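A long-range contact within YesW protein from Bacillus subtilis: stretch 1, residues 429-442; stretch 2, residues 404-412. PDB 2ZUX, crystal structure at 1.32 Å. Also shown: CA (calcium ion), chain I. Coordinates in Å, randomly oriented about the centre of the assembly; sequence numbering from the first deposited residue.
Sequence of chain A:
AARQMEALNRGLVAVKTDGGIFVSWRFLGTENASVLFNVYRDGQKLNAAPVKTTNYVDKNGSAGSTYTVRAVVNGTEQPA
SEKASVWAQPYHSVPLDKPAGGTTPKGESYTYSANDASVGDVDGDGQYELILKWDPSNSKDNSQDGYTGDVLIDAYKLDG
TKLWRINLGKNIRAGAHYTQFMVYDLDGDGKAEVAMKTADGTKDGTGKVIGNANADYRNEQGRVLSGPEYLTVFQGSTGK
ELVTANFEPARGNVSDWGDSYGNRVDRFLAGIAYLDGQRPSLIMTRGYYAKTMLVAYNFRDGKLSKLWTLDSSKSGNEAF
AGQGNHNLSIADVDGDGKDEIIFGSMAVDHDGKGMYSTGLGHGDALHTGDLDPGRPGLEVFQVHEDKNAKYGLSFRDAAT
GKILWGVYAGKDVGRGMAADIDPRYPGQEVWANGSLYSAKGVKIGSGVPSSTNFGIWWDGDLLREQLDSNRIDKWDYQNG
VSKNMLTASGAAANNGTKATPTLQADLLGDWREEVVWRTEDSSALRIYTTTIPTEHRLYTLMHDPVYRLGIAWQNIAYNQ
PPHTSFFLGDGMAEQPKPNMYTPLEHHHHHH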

# COMPACT_ATOMS: atom_id res chain seq x y z
N GLU A 429 8.41 16.77 -8.02
CA GLU A 429 7.58 17.92 -7.71
C GLU A 429 6.59 17.55 -6.61
O GLU A 429 6.32 16.37 -6.36
CB GLU A 429 6.82 18.36 -8.96
CG GLU A 429 7.69 19.07 -10.01
CD GLU A 429 8.78 18.19 -10.61
OE1 GLU A 429 8.45 17.11 -11.18
OE2 GLU A 429 9.97 18.56 -10.52
N VAL A 430 6.06 18.57 -5.94
CA VAL A 430 5.03 18.36 -4.93
C VAL A 430 3.93 19.38 -5.16
O VAL A 430 4.19 20.48 -5.67
CB VAL A 430 5.57 18.43 -3.48
CG1 VAL A 430 6.65 17.37 -3.24
CG2 VAL A 430 6.10 19.82 -3.17
N TRP A 431 2.71 19.02 -4.82
CA TRP A 431 1.61 19.98 -4.94
C TRP A 431 0.57 19.82 -3.86
O TRP A 431 0.32 18.72 -3.37
CB TRP A 431 0.96 19.98 -6.33
CG TRP A 431 0.24 18.73 -6.83
CD1 TRP A 431 -1.11 18.51 -6.83
CD2 TRP A 431 0.83 17.60 -7.48
NE1 TRP A 431 -1.40 17.31 -7.42
CE2 TRP A 431 -0.23 16.73 -7.83
CE3 TRP A 431 2.14 17.24 -7.80
CZ2 TRP A 431 -0.01 15.51 -8.48
CZ3 TRP A 431 2.36 16.02 -8.44
CH2 TRP A 431 1.28 15.18 -8.78
N ALA A 432 -0.02 20.95 -3.49
CA ALA A 432 -1.04 21.02 -2.46
C ALA A 432 -1.59 22.43 -2.43
O ALA A 432 -0.89 23.39 -2.79
CB ALA A 432 -0.45 20.68 -1.11
N ASN A 433 -2.84 22.56 -1.99
CA ASN A 433 -3.50 23.86 -1.82
C ASN A 433 -3.43 24.72 -3.09
O ASN A 433 -3.31 25.94 -3.01
CB ASN A 433 -2.92 24.61 -0.60
CG ASN A 433 -3.85 25.70 -0.08
OD1 ASN A 433 -5.07 25.56 -0.09
ND2 ASN A 433 -3.27 26.79 0.39
N GLY A 434 -3.51 24.07 -4.25
CA GLY A 434 -3.63 24.78 -5.52
C GLY A 434 -2.34 25.28 -6.15
O GLY A 434 -2.39 25.98 -7.17
N SER A 435 -1.20 24.92 -5.57
CA SER A 435 0.11 25.28 -6.14
C SER A 435 1.02 24.06 -6.32
O SER A 435 0.98 23.13 -5.51
CB SER A 435 0.82 26.32 -5.27
OG SER A 435 0.19 27.58 -5.39
N LEU A 436 1.82 24.12 -7.37
CA LEU A 436 2.81 23.11 -7.72
C LEU A 436 4.20 23.66 -7.42
O LEU A 436 4.49 24.81 -7.75
CB LEU A 436 2.70 22.78 -9.21
CG LEU A 436 3.72 21.78 -9.78
CD1 LEU A 436 3.54 20.41 -9.14
CD2 LEU A 436 3.57 21.71 -11.29
N TYR A 437 5.06 22.84 -6.82
CA TYR A 437 6.39 23.27 -6.42
C TYR A 437 7.46 22.27 -6.84
O TYR A 437 7.21 21.06 -6.91
CB TYR A 437 6.49 23.41 -4.90
CG TYR A 437 5.49 24.33 -4.27
CD1 TYR A 437 5.79 25.67 -4.03
CD2 TYR A 437 4.24 23.86 -3.87
CE1 TYR A 437 4.88 26.52 -3.43
CE2 TYR A 437 3.31 24.69 -3.29
CZ TYR A 437 3.63 26.02 -3.07
OH TYR A 437 2.70 26.84 -2.47
N SER A 438 8.67 22.77 -7.06
CA SER A 438 9.81 21.90 -7.21
C SER A 438 10.17 21.32 -5.84
O SER A 438 9.67 21.77 -4.81
CB SER A 438 11.01 22.67 -7.75
OG SER A 438 11.57 23.49 -6.74
N ALA A 439 11.05 20.33 -5.84
CA ALA A 439 11.56 19.74 -4.60
C ALA A 439 12.26 20.76 -3.70
O ALA A 439 12.45 20.53 -2.50
CB ALA A 439 12.50 18.58 -4.91
N LYS A 440 12.67 21.88 -4.30
CA LYS A 440 13.33 22.97 -3.56
C LYS A 440 12.34 24.01 -3.06
O LYS A 440 12.74 25.00 -2.42
CB LYS A 440 14.37 23.66 -4.46
CG LYS A 440 15.42 22.76 -5.08
CD LYS A 440 16.30 22.10 -4.03
CE LYS A 440 17.51 21.42 -4.65
NZ LYS A 440 18.32 20.75 -3.60
N GLY A 441 11.06 23.83 -3.35
CA GLY A 441 10.04 24.77 -2.89
C GLY A 441 9.78 25.96 -3.81
O GLY A 441 9.13 26.93 -3.40
N VAL A 442 10.27 25.88 -5.04
CA VAL A 442 10.03 26.93 -6.04
C VAL A 442 8.69 26.68 -6.74
O VAL A 442 8.48 25.61 -7.31
CB VAL A 442 11.19 26.98 -7.07
CG1 VAL A 442 10.88 27.97 -8.19
CG2 VAL A 442 12.48 27.35 -6.37
CA CA I . 11.05 16.81 -11.78
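Stretch 2 404-412: LWGVYAGKD

Stretch 1 is a β-hairpin. Strands 429-432 and 435-437 are joined by a type I' turn from Ala432 to Ser435, and a type I turn from Ser438 to Gly441 follows. Stretch 2 runs past it in extended form through 405-407, then continues as loop to Asp412. As stretch 2 advances, its nearest neighbours run backwards along stretch 1: the CA atoms of Trp405 and Gly441 lie 6.2 Å apart, those of Ala409 and Asn433 7.5 Å. No backbone-to-backbone hydrogen bond joins the two stretches, so the contact depends largely on side chains, which alternate in direction: CA-to-CB points toward stretch 1 at Trp405, Val407 and Ala409, and away at Tyr408.

Apolar packing centres on Trp405 (chi1 61°, p). One face of its indole covers Gly441, whose CA lies 3.4 Å from the centroid of the six-membered ring and 18° off the normal, a CH-π contact. Gly441 has phi/psi 87/14, and a CB there would point into the indole, 2.7 Å from Trp405 CD2. Val430 CG2 meets the ring edge at Trp405 CH2 (3.5 Å), while Tyr437 CB approaches the same Trp405 CH2 at 3.7 Å. The Tyr437 and Trp405 rings are inclined at 43°. Farther out along the tyrosine, Tyr437 OH lies 3.8 Å from Val407 CG2.

Polar contacts occur at both ends. The indole Trp405 NE1 donates to Ala439 O (3.0 Å, 151°), tying the tryptophan to the 438-441 turn. At the hairpin tip, Asn433 ND2 packs 3.7 Å from Ala409 CB, and Lys411 NZ makes a weak hydrogen bond to Asn433 OD1 (3.5 Å). Water reinforces this end: one molecule accepts from Asn433 ND2 (2.9 Å) and donates to Ala409 O (2.7 Å), and another donates to Asn433 OD1 (2.7 Å) and Asp412 O (3.0 Å).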

# COMPACT_ATOMS: atom_id res chain seq x y z
N LEU A 404 12.91 21.81 5.44
CA LEU A 404 13.70 22.35 4.34
C LEU A 404 12.97 23.54 3.74
O LEU A 404 13.58 24.57 3.44
CB LEU A 404 13.99 21.27 3.29
CG LEU A 404 14.69 20.06 3.91
CD1 LEU A 404 14.67 18.87 2.96
CD2 LEU A 404 16.12 20.40 4.29
N TRP A 405 11.66 23.40 3.57
CA TRP A 405 10.80 24.51 3.21
C TRP A 405 9.36 24.16 3.56
O TRP A 405 9.02 22.99 3.72
CB TRP A 405 10.94 24.90 1.73
CG TRP A 405 10.57 23.81 0.76
CD1 TRP A 405 11.41 22.85 0.24
CD2 TRP A 405 9.29 23.58 0.16
NE1 TRP A 405 10.73 22.05 -0.63
CE2 TRP A 405 9.42 22.46 -0.69
CE3 TRP A 405 8.04 24.21 0.26
CZ2 TRP A 405 8.35 21.97 -1.45
CZ3 TRP A 405 6.98 23.72 -0.49
CH2 TRP A 405 7.14 22.60 -1.33
N GLY A 406 8.54 25.19 3.73
CA GLY A 406 7.13 25.02 4.01
C GLY A 406 6.38 26.24 3.55
O GLY A 406 6.98 27.31 3.33
N VAL A 407 5.07 26.11 3.40
CA VAL A 407 4.21 27.22 3.00
C VAL A 407 3.00 27.30 3.93
O VAL A 407 2.29 26.31 4.13
CB VAL A 407 3.74 27.07 1.52
CG1 VAL A 407 2.84 28.23 1.12
CG2 VAL A 407 4.94 26.98 0.57
N TYR A 408 2.78 28.48 4.50
CA TYR A 408 1.61 28.75 5.31
C TYR A 408 0.36 28.76 4.44
O TYR A 408 0.35 29.38 3.37
CB TYR A 408 1.77 30.09 6.02
CG TYR A 408 0.54 30.55 6.77
CD1 TYR A 408 0.16 29.94 7.96
CD2 TYR A 408 -0.24 31.60 6.29
CE1 TYR A 408 -0.97 30.36 8.65
CE2 TYR A 408 -1.37 32.03 6.97
CZ TYR A 408 -1.72 31.41 8.15
OH TYR A 408 -2.84 31.83 8.84
N ALA A 409 -0.70 28.09 4.91
CA ALA A 409 -1.96 28.07 4.18
C ALA A 409 -3.07 28.84 4.89
O ALA A 409 -3.92 29.44 4.23
CB ALA A 409 -2.41 26.63 3.95
N GLY A 410 -3.08 28.80 6.22
CA GLY A 410 -4.15 29.44 6.99
C GLY A 410 -5.48 28.73 6.85
O GLY A 410 -6.54 29.31 7.12
N LYS A 411 -5.43 27.48 6.41
CA LYS A 411 -6.61 26.64 6.25
C LYS A 411 -6.20 25.18 6.26
O LYS A 411 -5.01 24.86 6.11
CB LYS A 411 -7.36 26.97 4.94
CG LYS A 411 -6.53 26.74 3.68
CD LYS A 411 -7.27 27.15 2.40
CE LYS A 411 -8.25 26.08 1.94
NZ LYS A 411 -8.47 26.11 0.47
N ASP A 412 -7.19 24.31 6.43
CA ASP A 412 -7.02 22.87 6.29
C ASP A 412 -6.55 22.56 4.86
O ASP A 412 -7.21 22.93 3.89
CB ASP A 412 -8.38 22.21 6.58
CG ASP A 412 -8.36 20.69 6.51
OD1 ASP A 412 -7.32 20.09 6.18
OD2 ASP A 412 -9.41 20.09 6.82
O HOH W 1 -4.14 29.33 1.55
O HOH W 2 -6.57 23.53 0.97
O HOH W 3 12.80 15.52 -12.76